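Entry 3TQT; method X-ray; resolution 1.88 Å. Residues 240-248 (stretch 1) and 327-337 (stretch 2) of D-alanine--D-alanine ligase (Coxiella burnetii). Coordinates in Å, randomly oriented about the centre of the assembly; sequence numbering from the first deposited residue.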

# COMPACT_ATOMS: atom_id res chain seq x y z
N PRO A 240 5.11 8.68 18.62
CA PRO A 240 6.44 8.65 18.00
C PRO A 240 7.43 9.55 18.72
O PRO A 240 7.06 10.63 19.18
CB PRO A 240 6.18 9.19 16.58
CG PRO A 240 4.69 9.17 16.40
CD PRO A 240 4.12 9.36 17.77
N LYS A 241 8.68 9.10 18.79
CA LYS A 241 9.77 9.88 19.36
C LYS A 241 10.79 10.14 18.27
O LYS A 241 10.95 9.35 17.35
CB LYS A 241 10.44 9.12 20.51
CG LYS A 241 9.56 8.93 21.74
CD LYS A 241 10.27 8.11 22.82
CE LYS A 241 10.70 6.74 22.29
NZ LYS A 241 11.23 5.83 23.37
N ALA A 242 11.48 11.27 18.38
CA ALA A 242 12.42 11.65 17.34
C ALA A 242 13.83 11.68 17.90
O ALA A 242 14.05 12.11 19.03
CB ALA A 242 12.03 13.01 16.77
N SER A 243 14.79 11.21 17.12
CA SER A 243 16.20 11.22 17.51
C SER A 243 16.74 12.64 17.39
O SER A 243 16.08 13.53 16.88
CB SER A 243 17.01 10.32 16.58
OG SER A 243 17.08 10.90 15.27
N LEU A 244 17.96 12.83 17.87
CA LEU A 244 18.70 14.02 17.51
C LEU A 244 18.92 13.98 16.01
O LEU A 244 19.14 12.91 15.43
CB LEU A 244 20.04 14.08 18.25
CG LEU A 244 19.86 14.24 19.76
CD1 LEU A 244 21.19 14.19 20.48
CD2 LEU A 244 19.11 15.53 20.07
N PRO A 245 18.86 15.14 15.36
CA PRO A 245 19.04 15.24 13.91
C PRO A 245 20.45 14.82 13.52
O PRO A 245 21.38 14.99 14.31
CB PRO A 245 18.88 16.74 13.63
CG PRO A 245 18.19 17.30 14.84
CD PRO A 245 18.67 16.46 15.98
N GLY A 246 20.60 14.24 12.34
CA GLY A 246 21.92 13.95 11.80
C GLY A 246 22.04 14.67 10.47
O GLY A 246 21.07 15.26 9.99
N GLU A 247 23.23 14.62 9.89
CA GLU A 247 23.44 15.26 8.60
C GLU A 247 24.15 14.33 7.65
O GLU A 247 24.98 13.51 8.04
CB GLU A 247 24.23 16.56 8.75
CG GLU A 247 24.63 17.18 7.41
CD GLU A 247 25.28 18.55 7.56
OE1 GLU A 247 25.87 18.81 8.62
OE2 GLU A 247 25.19 19.36 6.61
N ILE A 248 23.81 14.45 6.37
CA ILE A 248 24.51 13.71 5.36
C ILE A 248 25.01 14.72 4.35
O ILE A 248 24.33 15.71 4.06
CB ILE A 248 23.60 12.68 4.66
CG1 ILE A 248 24.43 11.74 3.78
CG2 ILE A 248 22.52 13.37 3.85
CD1 ILE A 248 23.61 10.68 3.06
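Stretch 2, residues 327-337: SMYPKMWEASG

Stretch 2 (residues 327-337) packs as a helix, 328-335, against the extended chain of stretch 1. The helix axis runs at 147° to strand 246-248, closer to antiparallel than to crossed, and the two axes approach to 9.8 Å. Its N-terminal turn therefore lies by Gly 246 and Glu 247, and its C-terminal end by Ser 243 and Leu 244. Together the stretches bury 446 Å², both sides summed.

Ser 327 occupies the N-cap position without a capping bond from its side chain; its carbonyl O accepts Lys 331 N at 3.0 Å. Met 328 opens the helix with CA-to-CB toward stretch 1 and all three chi angles in m, which sets its CE 3.5 Å from Gly 246 CA and 3.7 Å from Glu 247 N. The methyl fills the space a side chain at Gly 246 would need: an ideal CB there would lie 2.2 Å from Met 328 CE, a clash, and 3.1 Å from Met 332 CG. Tyr 329 starts away from stretch 1 and makes no contact with it, but its OH accepts a weak hydrogen bond from Trp 333 NE1 at 3.2 Å. Pro 330 and Lys 331 are out of reach.

One turn after Met 328, Met 332 again points toward stretch 1. Its rotamer is m, t, m; Met 332 SD lies 3.5 Å from Gly 246 N and 3.8 Å from Leu 244 O, while Met 332 CB is 3.6 Å from Ser 243 OG. Trp 333 sets out away from stretch 1, yet its indole comes back to the backbone of 241-243, meeting Ser 243 with a face and Lys 241 O with its edge. Ser 243 CB sits over the six-membered ring in a CH-pi contact, 3.8 Å from the centroid and 7° off the normal; Ser 243 N lies over a face as well, 3.4 Å from Trp 333 CH2. Lys 241 O approaches the ring edge, 3.5 Å from Trp 333 CZ2.

Glu 334 is out of reach, and Ala 335 contributes its carbonyl O, 3.7 Å from Leu 244 CD1. Ser 336, chi1 m, provides the hydrogen bond between the stretches: Leu 244 N donates to Ser 336 OG at 2.8 Å with a nearly straight angle of 167°. The same hydroxyl donates to Met 332 O, with Ser 336 OG 2.8 Å from that atom, so it ties the backbone at Leu 244 to the last helical turn. Gly 337 closes the helix in a Schellman motif at phi 95°, beyond the reach of stretch 1.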

# COMPACT_ATOMS: atom_id res chain seq x y z
N SER A 327 24.81 2.93 9.44
CA SER A 327 23.66 3.59 8.83
C SER A 327 23.07 4.65 9.74
O SER A 327 23.05 4.48 10.97
CB SER A 327 22.59 2.56 8.47
OG SER A 327 23.01 1.79 7.36
N MET A 328 22.57 5.72 9.14
CA MET A 328 22.09 6.87 9.90
C MET A 328 20.96 6.54 10.88
O MET A 328 20.94 7.07 11.99
CB MET A 328 21.69 8.03 8.98
CG MET A 328 22.93 8.82 8.45
SD MET A 328 23.84 9.60 9.79
CE MET A 328 22.77 10.96 10.21
N TYR A 329 20.02 5.70 10.47
CA TYR A 329 18.90 5.43 11.38
C TYR A 329 19.38 4.89 12.75
O TYR A 329 19.12 5.51 13.77
CB TYR A 329 17.83 4.54 10.75
CG TYR A 329 16.62 4.45 11.66
CD1 TYR A 329 15.57 5.37 11.54
CD2 TYR A 329 16.55 3.50 12.66
CE1 TYR A 329 14.47 5.31 12.39
CE2 TYR A 329 15.46 3.44 13.51
CZ TYR A 329 14.43 4.34 13.37
OH TYR A 329 13.36 4.27 14.24
N PRO A 330 20.07 3.75 12.77
CA PRO A 330 20.57 3.32 14.08
C PRO A 330 21.59 4.28 14.68
O PRO A 330 21.56 4.45 15.90
CB PRO A 330 21.22 1.96 13.79
CG PRO A 330 21.45 1.94 12.31
CD PRO A 330 20.32 2.74 11.73
N LYS A 331 22.48 4.88 13.88
CA LYS A 331 23.48 5.79 14.44
C LYS A 331 22.85 7.00 15.13
O LYS A 331 23.30 7.41 16.19
CB LYS A 331 24.46 6.27 13.36
CG LYS A 331 25.56 5.29 13.03
CD LYS A 331 26.49 5.88 11.98
CE LYS A 331 26.99 7.27 12.38
NZ LYS A 331 27.89 7.88 11.36
N MET A 332 21.82 7.58 14.52
CA MET A 332 21.13 8.70 15.15
C MET A 332 20.52 8.30 16.50
O MET A 332 20.64 9.03 17.49
CB MET A 332 20.07 9.27 14.23
CG MET A 332 20.66 10.14 13.13
SD MET A 332 19.41 10.98 12.17
CE MET A 332 18.77 9.64 11.16
N TRP A 333 19.86 7.14 16.54
CA TRP A 333 19.34 6.68 17.83
C TRP A 333 20.44 6.46 18.86
O TRP A 333 20.30 6.87 20.01
CB TRP A 333 18.44 5.44 17.69
CG TRP A 333 17.04 5.82 17.34
CD1 TRP A 333 16.32 5.42 16.25
CD2 TRP A 333 16.21 6.74 18.05
NE1 TRP A 333 15.09 6.02 16.25
CE2 TRP A 333 14.99 6.83 17.35
CE3 TRP A 333 16.37 7.50 19.22
CZ2 TRP A 333 13.94 7.65 17.77
CZ3 TRP A 333 15.32 8.30 19.64
CH2 TRP A 333 14.12 8.36 18.92
N GLU A 334 21.53 5.81 18.45
CA GLU A 334 22.64 5.59 19.38
C GLU A 334 23.11 6.93 19.93
O GLU A 334 23.41 7.05 21.12
CB GLU A 334 23.81 4.88 18.70
CG GLU A 334 23.48 3.52 18.13
CD GLU A 334 24.72 2.77 17.71
OE1 GLU A 334 25.83 3.15 18.14
OE2 GLU A 334 24.59 1.79 16.94
N ALA A 335 23.17 7.92 19.06
CA ALA A 335 23.65 9.24 19.44
C ALA A 335 22.66 9.95 20.35
O ALA A 335 22.99 10.96 20.98
CB ALA A 335 23.94 10.09 18.20
N SER A 336 21.44 9.41 20.41
CA SER A 336 20.37 9.99 21.21
C SER A 336 20.18 9.25 22.53
O SER A 336 19.26 9.54 23.28
CB SER A 336 19.06 9.97 20.41
OG SER A 336 19.19 10.74 19.24
N GLY A 337 21.05 8.28 22.79
CA GLY A 337 20.99 7.53 24.03
C GLY A 337 20.20 6.24 23.91
O GLY A 337 19.82 5.65 24.92